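Local coordinates for particle-associated glycoside hydrolase (Acinetobacter phage Fri1, PDB 6C72), which serves as the tailspike of phage Fri1, a capsular polysaccharide depolymerase that degrades the capsule of Acinetobacter baumannii during virus entry, at residues R354-A359 / E378-A383; I373-E378 / R397-T402; T402-D407 / R427-T432; K409-N414 / E434-A439; G419-E424 / T440-G445. All blocks are in the same frame, centred on the assembly; numbering follows the deposited sequence.

Contact 1: R354-A359 / E378-A383. With ZN (zinc ion), chain K.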
# COMPACT_ATOMS: atom_id res chain seq x y z
N ARG A 354 5.51 14.99 6.42
CA ARG A 354 5.64 15.98 7.47
C ARG A 354 5.27 17.35 6.91
O ARG A 354 5.79 17.77 5.87
CB ARG A 354 7.05 15.99 8.05
CG ARG A 354 7.25 14.78 8.92
CD ARG A 354 8.67 14.51 9.32
NE ARG A 354 9.60 14.36 8.20
CZ ARG A 354 9.56 13.36 7.31
NH1 ARG A 354 8.60 12.44 7.37
NH2 ARG A 354 10.49 13.30 6.36
N PHE A 355 4.31 17.99 7.56
CA PHE A 355 3.87 19.33 7.22
C PHE A 355 4.48 20.26 8.27
O PHE A 355 4.11 20.22 9.45
CB PHE A 355 2.35 19.41 7.19
CG PHE A 355 1.72 18.58 6.10
CD1 PHE A 355 1.63 17.20 6.22
CD2 PHE A 355 1.21 19.17 4.95
CE1 PHE A 355 1.04 16.44 5.21
CE2 PHE A 355 0.63 18.41 3.94
CZ PHE A 355 0.54 17.04 4.08
N LYS A 356 5.44 21.08 7.84
CA LYS A 356 6.24 21.88 8.74
C LYS A 356 5.94 23.36 8.53
O LYS A 356 5.50 23.78 7.45
CB LYS A 356 7.73 21.63 8.54
CG LYS A 356 8.18 20.23 8.91
CD LYS A 356 9.65 20.03 8.58
CE LYS A 356 10.11 18.64 8.94
NZ LYS A 356 11.48 18.39 8.45
N GLY A 357 6.22 24.15 9.55
CA GLY A 357 6.01 25.58 9.46
C GLY A 357 4.56 25.93 9.31
O GLY A 357 3.75 25.63 10.20
N LYS A 358 4.19 26.54 8.19
CA LYS A 358 2.80 26.89 7.96
C LYS A 358 2.05 25.87 7.11
O LYS A 358 0.84 26.02 6.93
CB LYS A 358 2.72 28.26 7.28
CG LYS A 358 3.33 29.38 8.05
CD LYS A 358 2.47 29.75 9.23
CE LYS A 358 3.06 30.94 9.96
NZ LYS A 358 2.15 31.41 11.04
N ALA A 359 2.71 24.81 6.64
CA ALA A 359 2.10 23.93 5.65
C ALA A 359 0.87 23.23 6.21
O ALA A 359 0.85 22.79 7.36
CB ALA A 359 3.11 22.90 5.17
N GLU A 378 2.81 14.14 10.07
CA GLU A 378 3.01 15.11 11.14
C GLU A 378 2.56 16.49 10.69
O GLU A 378 2.78 16.88 9.54
CB GLU A 378 4.47 15.17 11.57
CG GLU A 378 5.05 13.88 12.09
CD GLU A 378 6.50 14.05 12.54
OE1 GLU A 378 6.79 15.05 13.22
OE2 GLU A 378 7.34 13.19 12.18
N PHE A 379 1.92 17.23 11.59
CA PHE A 379 1.40 18.56 11.29
C PHE A 379 1.89 19.55 12.34
O PHE A 379 1.65 19.35 13.54
CB PHE A 379 -0.13 18.53 11.23
CG PHE A 379 -0.68 17.72 10.10
CD1 PHE A 379 -0.92 18.30 8.86
CD2 PHE A 379 -0.95 16.37 10.26
CE1 PHE A 379 -1.42 17.55 7.78
CE2 PHE A 379 -1.46 15.61 9.21
CZ PHE A 379 -1.69 16.21 7.96
N ASP A 380 2.60 20.60 11.90
CA ASP A 380 3.00 21.68 12.81
C ASP A 380 1.84 22.60 13.16
O ASP A 380 1.89 23.28 14.20
CB ASP A 380 4.13 22.52 12.20
CG ASP A 380 5.49 21.88 12.37
OD1 ASP A 380 5.56 20.77 12.93
OD2 ASP A 380 6.48 22.47 11.90
N THR A 381 0.82 22.67 12.31
CA THR A 381 -0.30 23.57 12.52
C THR A 381 -1.57 22.83 12.12
O THR A 381 -1.59 21.60 12.18
CB THR A 381 -0.08 24.88 11.73
OG1 THR A 381 -1.13 25.82 12.00
CG2 THR A 381 0.02 24.62 10.22
N LEU A 382 -2.62 23.56 11.71
CA LEU A 382 -3.86 22.94 11.25
C LEU A 382 -3.58 21.84 10.24
O LEU A 382 -2.76 22.00 9.33
CB LEU A 382 -4.76 23.98 10.57
CG LEU A 382 -5.17 25.25 11.29
CD1 LEU A 382 -5.89 26.14 10.31
CD2 LEU A 382 -6.05 24.95 12.51
N ALA A 383 -4.28 20.71 10.39
CA ALA A 383 -4.15 19.68 9.37
C ALA A 383 -4.84 20.09 8.07
O ALA A 383 -4.30 19.84 6.99
CB ALA A 383 -4.72 18.35 9.89
ZN ZN K . 8.64 15.95 13.73
O HOH W 1 7.36 11.59 10.01
O HOH W 2 5.16 18.46 11.53
O HOH W 3 0.17 21.40 9.66

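Contact 2: I373-E378 / R397-T402. With ZN (zinc ion), chain K.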
# COMPACT_ATOMS: atom_id res chain seq x y z
N ILE A 373 -6.89 10.32 2.07
CA ILE A 373 -6.02 9.45 2.86
C ILE A 373 -4.86 10.27 3.44
O ILE A 373 -4.00 10.75 2.70
CB ILE A 373 -5.48 8.28 2.02
CG1 ILE A 373 -6.62 7.35 1.58
CG2 ILE A 373 -4.41 7.53 2.79
CD1 ILE A 373 -7.27 6.61 2.70
N VAL A 374 -4.81 10.36 4.76
CA VAL A 374 -3.70 10.97 5.48
C VAL A 374 -3.28 9.99 6.59
O VAL A 374 -4.05 9.74 7.52
CB VAL A 374 -4.06 12.33 6.09
CG1 VAL A 374 -2.82 12.92 6.81
CG2 VAL A 374 -4.63 13.27 5.03
N ASP A 375 -2.08 9.43 6.48
CA ASP A 375 -1.67 8.36 7.38
C ASP A 375 -0.22 8.54 7.82
O ASP A 375 0.66 8.73 6.98
CB ASP A 375 -1.87 7.00 6.72
CG ASP A 375 -1.47 5.86 7.61
OD1 ASP A 375 -2.30 5.46 8.47
OD2 ASP A 375 -0.33 5.36 7.46
N ASN A 376 0.01 8.46 9.14
CA ASN A 376 1.34 8.55 9.73
C ASN A 376 2.07 9.83 9.31
O ASN A 376 3.27 9.83 9.04
CB ASN A 376 2.17 7.30 9.44
CG ASN A 376 1.92 6.19 10.45
OD1 ASN A 376 2.46 6.23 11.56
ND2 ASN A 376 1.10 5.21 10.08
N CYS A 377 1.32 10.92 9.25
CA CYS A 377 1.83 12.24 8.93
C CYS A 377 1.97 13.11 10.18
O CYS A 377 1.34 12.87 11.21
CB CYS A 377 0.92 12.93 7.92
SG CYS A 377 0.87 12.11 6.33
N GLU A 378 2.81 14.14 10.07
CA GLU A 378 3.01 15.11 11.14
C GLU A 378 2.56 16.49 10.69
O GLU A 378 2.78 16.88 9.54
CB GLU A 378 4.47 15.17 11.57
CG GLU A 378 5.05 13.88 12.09
CD GLU A 378 6.50 14.05 12.54
OE1 GLU A 378 6.79 15.05 13.22
OE2 GLU A 378 7.34 13.19 12.18
N ARG A 397 -9.91 8.39 5.52
CA ARG A 397 -9.27 7.85 6.70
C ARG A 397 -8.12 8.78 7.07
O ARG A 397 -7.22 9.02 6.25
CB ARG A 397 -8.76 6.43 6.45
CG ARG A 397 -9.86 5.49 6.03
CD ARG A 397 -9.33 4.11 5.72
NE ARG A 397 -8.66 3.52 6.87
CZ ARG A 397 -9.27 2.83 7.84
NH1 ARG A 397 -10.59 2.64 7.81
NH2 ARG A 397 -8.55 2.31 8.84
N PHE A 398 -8.19 9.35 8.27
CA PHE A 398 -7.17 10.21 8.86
C PHE A 398 -6.61 9.43 10.05
O PHE A 398 -7.13 9.52 11.16
CB PHE A 398 -7.78 11.54 9.26
CG PHE A 398 -6.78 12.58 9.68
CD1 PHE A 398 -6.22 13.43 8.76
CD2 PHE A 398 -6.45 12.74 11.02
CE1 PHE A 398 -5.31 14.40 9.15
CE2 PHE A 398 -5.55 13.71 11.41
CZ PHE A 398 -4.97 14.55 10.47
N THR A 399 -5.55 8.66 9.81
CA THR A 399 -5.09 7.66 10.76
C THR A 399 -3.64 7.88 11.17
O THR A 399 -2.79 8.26 10.35
CB THR A 399 -5.24 6.25 10.17
OG1 THR A 399 -4.67 6.23 8.85
CG2 THR A 399 -6.71 5.80 10.12
N ASN A 400 -3.38 7.66 12.46
CA ASN A 400 -2.02 7.58 12.97
C ASN A 400 -1.22 8.84 12.67
O ASN A 400 -0.02 8.77 12.42
CB ASN A 400 -1.29 6.36 12.42
CG ASN A 400 -1.99 5.07 12.79
OD1 ASN A 400 -2.39 4.29 11.92
ND2 ASN A 400 -2.17 4.84 14.10
N ASN A 401 -1.87 9.99 12.67
CA ASN A 401 -1.19 11.26 12.46
C ASN A 401 -1.01 11.96 13.79
O ASN A 401 -1.69 11.67 14.78
CB ASN A 401 -1.98 12.15 11.50
CG ASN A 401 -2.30 11.45 10.20
OD1 ASN A 401 -1.39 11.12 9.43
ND2 ASN A 401 -3.61 11.18 9.95
N THR A 402 -0.09 12.92 13.81
CA THR A 402 0.14 13.75 14.98
C THR A 402 -0.09 15.21 14.60
O THR A 402 0.43 15.68 13.58
CB THR A 402 1.56 13.53 15.53
OG1 THR A 402 1.68 12.19 16.01
CG2 THR A 402 1.90 14.51 16.68
ZN ZN K . 8.64 15.95 13.73

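Contact 3: T402-D407 / R427-T432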
# COMPACT_ATOMS: atom_id res chain seq x y z
N THR A 402 -0.09 12.92 13.81
CA THR A 402 0.14 13.75 14.98
C THR A 402 -0.09 15.21 14.60
O THR A 402 0.43 15.68 13.58
CB THR A 402 1.56 13.53 15.53
OG1 THR A 402 1.68 12.19 16.01
CG2 THR A 402 1.90 14.51 16.68
N LEU A 403 -0.90 15.89 15.36
CA LEU A 403 -1.03 17.34 15.25
C LEU A 403 -0.20 17.94 16.39
O LEU A 403 -0.60 17.88 17.56
CB LEU A 403 -2.49 17.77 15.28
CG LEU A 403 -3.19 17.70 13.91
CD1 LEU A 403 -3.45 16.26 13.44
CD2 LEU A 403 -4.50 18.49 13.90
N TRP A 404 0.97 18.48 16.06
CA TRP A 404 1.86 18.98 17.09
C TRP A 404 1.35 20.27 17.71
O TRP A 404 1.68 20.57 18.87
CB TRP A 404 3.27 19.21 16.53
CG TRP A 404 4.02 17.94 16.17
CD1 TRP A 404 4.46 17.56 14.92
CD2 TRP A 404 4.43 16.90 17.07
NE1 TRP A 404 5.11 16.36 14.99
CE2 TRP A 404 5.11 15.93 16.30
CE3 TRP A 404 4.29 16.70 18.44
CZ2 TRP A 404 5.63 14.77 16.86
CZ3 TRP A 404 4.81 15.56 18.99
CH2 TRP A 404 5.47 14.60 18.21
N GLY A 405 0.55 21.05 16.98
CA GLY A 405 0.04 22.31 17.50
C GLY A 405 1.11 23.32 17.82
O GLY A 405 0.97 24.10 18.76
N LYS A 406 2.20 23.35 17.04
CA LYS A 406 3.25 24.32 17.28
C LYS A 406 2.78 25.73 16.95
O LYS A 406 3.13 26.69 17.65
CB LYS A 406 4.49 23.95 16.46
CG LYS A 406 5.06 22.58 16.81
CD LYS A 406 6.24 22.16 15.92
CE LYS A 406 6.62 20.70 16.16
NZ LYS A 406 7.53 20.14 15.11
N ASP A 407 1.97 25.88 15.90
CA ASP A 407 1.45 27.19 15.53
C ASP A 407 -0.00 27.31 15.96
O ASP A 407 -0.28 27.63 17.12
CB ASP A 407 1.59 27.42 14.03
CG ASP A 407 1.50 28.88 13.65
OD1 ASP A 407 1.45 29.74 14.57
OD2 ASP A 407 1.47 29.19 12.44
N ARG A 427 -2.51 11.31 17.34
CA ARG A 427 -2.02 11.99 18.54
C ARG A 427 -2.32 13.48 18.42
O ARG A 427 -1.76 14.17 17.56
CB ARG A 427 -0.53 11.76 18.74
CG ARG A 427 -0.21 10.34 19.08
CD ARG A 427 0.89 10.31 20.10
NE ARG A 427 2.04 11.05 19.62
CZ ARG A 427 3.26 10.87 20.08
NH1 ARG A 427 3.48 9.97 21.03
NH2 ARG A 427 4.27 11.58 19.58
N PHE A 428 -3.18 13.97 19.30
CA PHE A 428 -3.62 15.35 19.29
C PHE A 428 -2.93 16.10 20.42
O PHE A 428 -3.33 16.00 21.59
CB PHE A 428 -5.15 15.43 19.41
CG PHE A 428 -5.89 14.90 18.20
CD1 PHE A 428 -5.75 15.50 16.96
CD2 PHE A 428 -6.76 13.82 18.32
CE1 PHE A 428 -6.45 15.02 15.85
CE2 PHE A 428 -7.46 13.34 17.22
CZ PHE A 428 -7.31 13.93 15.99
N GLN A 429 -1.88 16.85 20.09
CA GLN A 429 -1.18 17.66 21.08
C GLN A 429 -1.80 19.04 21.08
O GLN A 429 -1.63 19.81 20.13
CB GLN A 429 0.32 17.75 20.81
CG GLN A 429 1.04 18.47 21.94
CD GLN A 429 2.55 18.42 21.82
OE1 GLN A 429 3.22 17.76 22.62
NE2 GLN A 429 3.09 19.12 20.83
N ASP A 430 -2.54 19.35 22.16
CA ASP A 430 -3.22 20.62 22.38
C ASP A 430 -4.29 20.90 21.34
O ASP A 430 -4.78 22.03 21.26
CB ASP A 430 -2.25 21.81 22.43
CG ASP A 430 -1.27 21.77 23.60
OD1 ASP A 430 -1.63 21.26 24.68
OD2 ASP A 430 -0.15 22.30 23.46
N THR A 431 -4.67 19.91 20.53
CA THR A 431 -5.64 20.13 19.46
C THR A 431 -7.01 20.46 20.03
O THR A 431 -7.56 19.69 20.81
CB THR A 431 -5.74 18.90 18.57
OG1 THR A 431 -4.43 18.43 18.24
CG2 THR A 431 -6.51 19.24 17.28
N THR A 432 -7.56 21.61 19.64
CA THR A 432 -8.90 22.00 20.07
C THR A 432 -9.90 21.77 18.95
O THR A 432 -9.66 22.14 17.79
CB THR A 432 -8.94 23.46 20.52
OG1 THR A 432 -10.31 23.83 20.77
CG2 THR A 432 -8.35 24.37 19.45

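Contact 4: K409-N414 / E434-A439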
# COMPACT_ATOMS: atom_id res chain seq x y z
N LYS A 409 -3.68 25.88 17.01
CA LYS A 409 -4.08 24.76 17.85
C LYS A 409 -5.30 24.00 17.34
O LYS A 409 -5.67 22.99 17.95
CB LYS A 409 -4.36 25.25 19.27
CG LYS A 409 -3.21 26.01 19.92
CD LYS A 409 -2.10 25.06 20.29
CE LYS A 409 -1.01 25.76 21.10
NZ LYS A 409 0.01 24.77 21.55
N GLY A 410 -5.94 24.45 16.28
CA GLY A 410 -7.15 23.81 15.80
C GLY A 410 -6.89 22.57 14.97
O GLY A 410 -5.77 22.28 14.54
N PHE A 411 -7.95 21.79 14.76
CA PHE A 411 -7.82 20.65 13.85
C PHE A 411 -7.90 21.11 12.40
O PHE A 411 -7.17 20.61 11.54
CB PHE A 411 -8.88 19.60 14.15
CG PHE A 411 -8.94 18.50 13.13
CD1 PHE A 411 -8.10 17.41 13.22
CD2 PHE A 411 -9.87 18.54 12.09
CE1 PHE A 411 -8.16 16.39 12.30
CE2 PHE A 411 -9.94 17.53 11.16
CZ PHE A 411 -9.08 16.45 11.26
N SER A 412 -8.79 22.06 12.11
CA SER A 412 -9.03 22.49 10.75
C SER A 412 -9.62 23.88 10.79
O SER A 412 -10.06 24.37 11.83
CB SER A 412 -9.95 21.51 10.01
OG SER A 412 -11.21 21.42 10.65
N TYR A 413 -9.62 24.53 9.63
CA TYR A 413 -10.27 25.81 9.44
C TYR A 413 -11.30 25.65 8.34
O TYR A 413 -10.99 25.12 7.27
CB TYR A 413 -9.24 26.89 9.07
CG TYR A 413 -9.86 28.11 8.43
CD1 TYR A 413 -10.58 29.03 9.18
CD2 TYR A 413 -9.74 28.32 7.06
CE1 TYR A 413 -11.17 30.13 8.59
CE2 TYR A 413 -10.32 29.42 6.45
CZ TYR A 413 -11.02 30.32 7.21
OH TYR A 413 -11.60 31.41 6.60
N ASN A 414 -12.55 26.05 8.63
CA ASN A 414 -13.57 26.18 7.59
C ASN A 414 -13.78 24.87 6.83
O ASN A 414 -14.06 24.87 5.63
CB ASN A 414 -13.21 27.31 6.62
CG ASN A 414 -14.38 27.79 5.78
OD1 ASN A 414 -15.53 27.79 6.23
ND2 ASN A 414 -14.10 28.20 4.55
N GLU A 434 -13.03 22.90 19.73
CA GLU A 434 -14.05 23.85 20.17
C GLU A 434 -14.62 24.63 18.99
O GLU A 434 -13.87 25.23 18.21
CB GLU A 434 -13.48 24.82 21.22
CG GLU A 434 -14.51 25.81 21.78
CD GLU A 434 -13.94 26.81 22.80
OE1 GLU A 434 -12.70 26.90 22.95
OE2 GLU A 434 -14.74 27.52 23.46
N ASN A 435 -15.95 24.61 18.86
CA ASN A 435 -16.69 25.28 17.79
C ASN A 435 -16.36 24.72 16.41
O ASN A 435 -16.65 25.36 15.39
CB ASN A 435 -16.45 26.79 17.80
CG ASN A 435 -16.69 27.41 19.15
OD1 ASN A 435 -15.89 28.23 19.62
ND2 ASN A 435 -17.77 27.01 19.81
N ASN A 436 -15.74 23.55 16.34
CA ASN A 436 -15.41 22.93 15.06
C ASN A 436 -16.46 21.88 14.74
O ASN A 436 -16.49 20.81 15.35
CB ASN A 436 -14.03 22.30 15.08
CG ASN A 436 -13.57 21.89 13.69
OD1 ASN A 436 -14.39 21.69 12.81
ND2 ASN A 436 -12.26 21.77 13.49
N ILE A 437 -17.26 22.15 13.70
CA ILE A 437 -18.35 21.27 13.32
C ILE A 437 -17.85 19.89 12.91
O ILE A 437 -18.61 18.91 12.98
CB ILE A 437 -19.18 21.93 12.20
CG1 ILE A 437 -20.49 21.18 11.97
CG2 ILE A 437 -18.32 22.07 10.91
CD1 ILE A 437 -21.43 21.89 11.05
N VAL A 438 -16.58 19.77 12.50
CA VAL A 438 -16.03 18.46 12.15
C VAL A 438 -16.19 17.49 13.31
O VAL A 438 -16.43 16.29 13.10
CB VAL A 438 -14.55 18.60 11.73
CG1 VAL A 438 -13.86 17.23 11.63
CG2 VAL A 438 -14.41 19.37 10.43
N ALA A 439 -16.11 17.99 14.54
CA ALA A 439 -16.23 17.10 15.69
C ALA A 439 -17.62 16.48 15.81
O ALA A 439 -17.75 15.41 16.42
CB ALA A 439 -15.89 17.86 16.98
O HOH W 4 -10.64 22.91 15.31
O HOH W 5 -13.36 23.05 10.48

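Contact 5: G419-E424 / T440-G445. With ZN (zinc ion), chain I.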
# COMPACT_ATOMS: atom_id res chain seq x y z
N GLY A 419 -19.71 11.55 8.05
CA GLY A 419 -19.42 10.43 8.92
C GLY A 419 -18.56 9.36 8.30
O GLY A 419 -18.03 8.51 9.03
N ASP A 420 -18.39 9.39 6.98
CA ASP A 420 -17.50 8.45 6.31
C ASP A 420 -16.06 8.95 6.28
O ASP A 420 -15.22 8.34 5.61
CB ASP A 420 -18.03 8.16 4.90
CG ASP A 420 -19.38 7.48 4.93
OD1 ASP A 420 -19.56 6.53 5.73
OD2 ASP A 420 -20.30 7.91 4.18
N PHE A 421 -15.76 10.03 7.00
CA PHE A 421 -14.39 10.48 7.26
C PHE A 421 -13.99 9.98 8.65
O PHE A 421 -14.53 10.44 9.66
CB PHE A 421 -14.32 12.01 7.17
CG PHE A 421 -12.93 12.58 7.22
CD1 PHE A 421 -12.07 12.46 6.14
CD2 PHE A 421 -12.48 13.26 8.34
CE1 PHE A 421 -10.78 13.00 6.18
CE2 PHE A 421 -11.20 13.80 8.38
CZ PHE A 421 -10.34 13.66 7.30
N LEU A 422 -13.07 9.02 8.69
CA LEU A 422 -12.69 8.34 9.92
C LEU A 422 -11.43 8.94 10.52
O LEU A 422 -10.39 9.02 9.84
CB LEU A 422 -12.50 6.84 9.68
CG LEU A 422 -12.03 6.01 10.88
CD1 LEU A 422 -13.01 6.13 12.05
CD2 LEU A 422 -11.87 4.55 10.50
N ILE A 423 -11.50 9.32 11.79
CA ILE A 423 -10.41 9.92 12.54
C ILE A 423 -10.03 8.95 13.65
O ILE A 423 -10.80 8.77 14.62
CB ILE A 423 -10.80 11.30 13.09
CG1 ILE A 423 -11.13 12.24 11.92
CG2 ILE A 423 -9.71 11.85 14.02
CD1 ILE A 423 -11.57 13.60 12.34
N GLU A 424 -8.87 8.31 13.52
CA GLU A 424 -8.53 7.15 14.33
C GLU A 424 -7.02 7.04 14.51
O GLU A 424 -6.26 7.25 13.56
CB GLU A 424 -9.08 5.89 13.66
CG GLU A 424 -8.56 4.58 14.22
CD GLU A 424 -9.18 3.38 13.51
OE1 GLU A 424 -8.76 3.10 12.37
OE2 GLU A 424 -10.10 2.75 14.09
N THR A 440 -18.64 17.08 15.21
CA THR A 440 -19.98 16.49 15.23
C THR A 440 -20.30 15.71 13.96
O THR A 440 -21.36 15.11 13.87
CB THR A 440 -21.06 17.57 15.44
OG1 THR A 440 -21.23 18.34 14.24
CG2 THR A 440 -20.70 18.50 16.59
N GLN A 441 -19.40 15.71 12.98
CA GLN A 441 -19.63 15.09 11.69
C GLN A 441 -18.84 13.82 11.49
O GLN A 441 -19.38 12.82 11.01
CB GLN A 441 -19.27 16.06 10.56
CG GLN A 441 -20.12 17.30 10.50
CD GLN A 441 -19.59 18.25 9.45
OE1 GLN A 441 -18.38 18.29 9.18
NE2 GLN A 441 -20.49 19.02 8.84
N ALA A 442 -17.54 13.83 11.81
CA ALA A 442 -16.68 12.72 11.48
C ALA A 442 -16.93 11.53 12.41
O ALA A 442 -17.50 11.66 13.49
CB ALA A 442 -15.21 13.14 11.58
N SER A 443 -16.47 10.37 11.96
CA SER A 443 -16.37 9.21 12.82
C SER A 443 -15.04 9.27 13.54
O SER A 443 -14.00 9.52 12.92
CB SER A 443 -16.51 7.91 12.03
OG SER A 443 -17.85 7.70 11.66
N PHE A 444 -15.08 9.05 14.86
CA PHE A 444 -13.90 9.02 15.71
C PHE A 444 -13.76 7.63 16.30
O PHE A 444 -14.70 7.12 16.93
CB PHE A 444 -14.02 10.04 16.84
CG PHE A 444 -13.92 11.47 16.40
CD1 PHE A 444 -15.04 12.14 15.92
CD2 PHE A 444 -12.72 12.17 16.51
CE1 PHE A 444 -14.95 13.47 15.51
CE2 PHE A 444 -12.63 13.49 16.12
CZ PHE A 444 -13.74 14.15 15.62
N GLY A 445 -12.60 7.02 16.11
CA GLY A 445 -12.21 5.83 16.85
C GLY A 445 -11.41 6.19 18.08
O GLY A 445 -11.57 7.26 18.67
ZN ZN I . -9.60 0.86 12.82
O HOH W 6 -11.15 -0.23 14.41
O HOH W 7 -10.50 1.17 10.76

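Contact 1: R354-A359 / E378-A383
Phe355 and Phe379 lie side by side and point the same way, one from each of two parallel strands. Their rings form an offset stack, with centroids 4.7 Å apart and planes 12° from parallel, in which Phe379 CE1 sits over the rim of one Phe355 face. In both residues CG is anti to the carbonyl carbon (chi1 -65° and -66°), which sets both CG atoms beside their own backbone N, at matching positions on the paired strands.

On the other face of the strands Arg354 and Glu378 also run alongside each other. Their charged ends do not pair directly: Glu378 OE2 lies 3.4 Å from Arg354 CD, while a water joins Arg354 NH1 to Glu378 OE2. Glu378 OE1 binds a zinc ion at 2.1 Å and also receives Trp404 NE1, whereas Arg354 NH2 turns to Asn319.

Asp380 closes the end of the pairing. Its OD2 takes the amide of Gly357 (N to OD2 2.9 Å) within the type II' turn that runs from Lys356 to Ala359, and its OD1 forms a salt bridge with Lys406.

With Phe322 stacked on Phe355 in its turn, the rings make an aromatic stack running from coil to coil, as in the parallel beta-helices of phage tailspikes.

Contact 2: I373-E378 / R397-T402
Asn401 reaches across to the chain around Val374 and Cys377 with both ends of its amide. Asn401 ND2 gives a straight bond to Val374 O (2.9 Å) from above that carbonyl's plane, while Asn401 OD1 receives Cys377 N at 2.7 Å on an in-plane lone pair. Val374 O is thus gripped twice, since Thr399 N also donates to it. Donating through ND2 and accepting through OD1 fixes the flip of the Asn401 amide, and Asn401 ND2 is held 3.3 Å above the centre of the Phe398 ring. A second side-chain bond runs from Thr399 OG1 to the anti lone pair of Asp375 OD1 (2.5 Å); Thr399 OG1 stands between its own backbone N and carbonyl carbon (chi1 49°), a position from which it reaches the carboxylate. Asp375 OD2 is met in addition by Asn376 ND2, and Asp375 is a zinc ligand in a structure of this protein.

Backbone bonds flank the side-chain ones, with Val374 N on Arg397 O and Thr402 N on Cys377 O.

Apolar contact is slighter: Val374 CB lies 3.6 Å from Phe398 CD1.

Asn376 and Asn400 both have positive phi, and their side chains lie side by side, pointing the same way, with amide planes 24° apart and Asn376 ND2 3.5 Å from Asn400 CB. One coil further on, Asn426 binds Phe398 O and Asn401 N, repeating the pattern of Asn401. Asparagines recurring at the same bend of successive coils resemble the asparagine ladders of parallel beta-helices.

Contact 3: T402-D407 / R427-T432
Arg427 lies alongside Thr402 where the second segment begins, its CB 3.5 Å from Thr402 OG1, and its carbonyl takes the amide of Leu403. The arginine chain is bent at chi2 and chi3, and its far end brings NH2 to within 3.5 Å of Trp404 CH2. Here the guanidinium is turned 72° from the indole plane and presents its edge, so the cation is not laid flat on the ring. The hydroxyl of Thr402 is engaged elsewhere, by the carbonyl of Pro342 of the second subunit.

Phe428 points to the other face of the strands, side by side with Leu403, and the nearest atoms are Phe428 CE1 and Leu403 CD1 at 4.0 Å.

Gln429 is joined twice. Its backbone N donates to Leu403 O. In its side chain CG is anti to the backbone N (chi1 -174°) and the chain stays extended beyond it; NE2 meets Trp404 O at 2.8 Å. This bond is nearly straight and uses an in-plane lone pair of the carbonyl. The same NE2 lies at the edge of the indole, 3.6 Å from Trp404 CE3, while Thr402 CG2 rests over the centre of one indole face.

Thr431 ends the contact, crossing Leu403 at about a right angle with OG1 3.6 Å from Leu403 CB.

Trp404 NE1 in turn holds Glu378 OE1, a zinc ligand, so through Trp404 this rung between parallel beta-helix coils contributes to the second shell of a zinc site close to a subunit interface.

Contact 4: K409-N414 / E434-A439
The backbones stay well apart, approaching most closely at Ser412 and Asn436 with 7.7 Å between their CA atoms, and it is side chains and water that bridge them. Asn436 extends across with CG anti to its own backbone N (chi1 -169°) and gives a nearly straight bond from ND2 to Ser412 OG at 3.0 Å, the hydroxyl lying close to the amide plane. Two waters flank it: one accepts from both Asn436 ND2 and Phe411 N, the other accepts from Ser412 OG and donates to Asn436 OD1. That same OD1 accepts Val438 N at 2.9 Å from above its carbonyl plane, a capping bond ahead of the turn that leads into a short, weakly bonded helix. Val438 CG1 and Phe411 CE2 add an apolar contact beside it at 4.0 Å, and Phe411 stacks on Phe433.

Every polar atom of the Asn436 amide is therefore committed: the donor side ties two coils together across a hydrated seam, while the acceptor side caps that turn.

Contact 5: G419-E424 / T440-G445
Ser443 OG has two partners, donating to Gly419 O at 2.8 Å and accepting the amide of Arg461. The first bond uses an in-plane lone pair of the glycine carbonyl. With OG beside its own backbone N (chi1 -75°), in reach of that carbonyl, the serine ties its strand to the corner through which residues 419 to 421 lead into strand 422-429.

Beyond the corner the chains pair in parallel. Ser443 N donates to Phe421 O, Ser443 O accepts from Ile423 N at 2.8 Å, and Ile423 O receives both Gly445 N and the side chain of Asn447.

Ile423 supplies most of the apolar contact. Its CG2 is 3.9 Å from Phe444 CD2, the two side chains pointing the same way, and its CD1 lies 3.7 Å from Ala442 CB. That methyl also sits at the edge of the Phe421 ring. On the opposite face of the pair, Leu422 CD1 approaches Ser443 CB.

Glu424 leaves the sheet fully extended beyond CG and binds a zinc ion with both oxygens, OE1 at 2.4 Å and OE2 at 2.3 Å; two waters share the metal.

Strand 422-429 lies between strand 396-399 and the short strand 443-444, with helix 438-441 leading directly into the latter.

All five contacts lie in the last coils of the parallel beta-helix, and four of them pair one coil with the next. Contacts 1 and 2 share Glu378 and interleave along the chain, their centres 12 Å apart; contact 2 passes into contact 3 through Thr402. Contacts 3 and 5 both draw on strand 422-429, with centres 17 Å apart, and contact 4 shares helix 438-441 with contact 5. The farthest pair, contacts 1 and 5, have centres about 21 Å apart and do not touch. Phe398, Phe411 and Ile423 connect contacts 2, 4 and 5 through the interior, so the stacked coils form one continuous core.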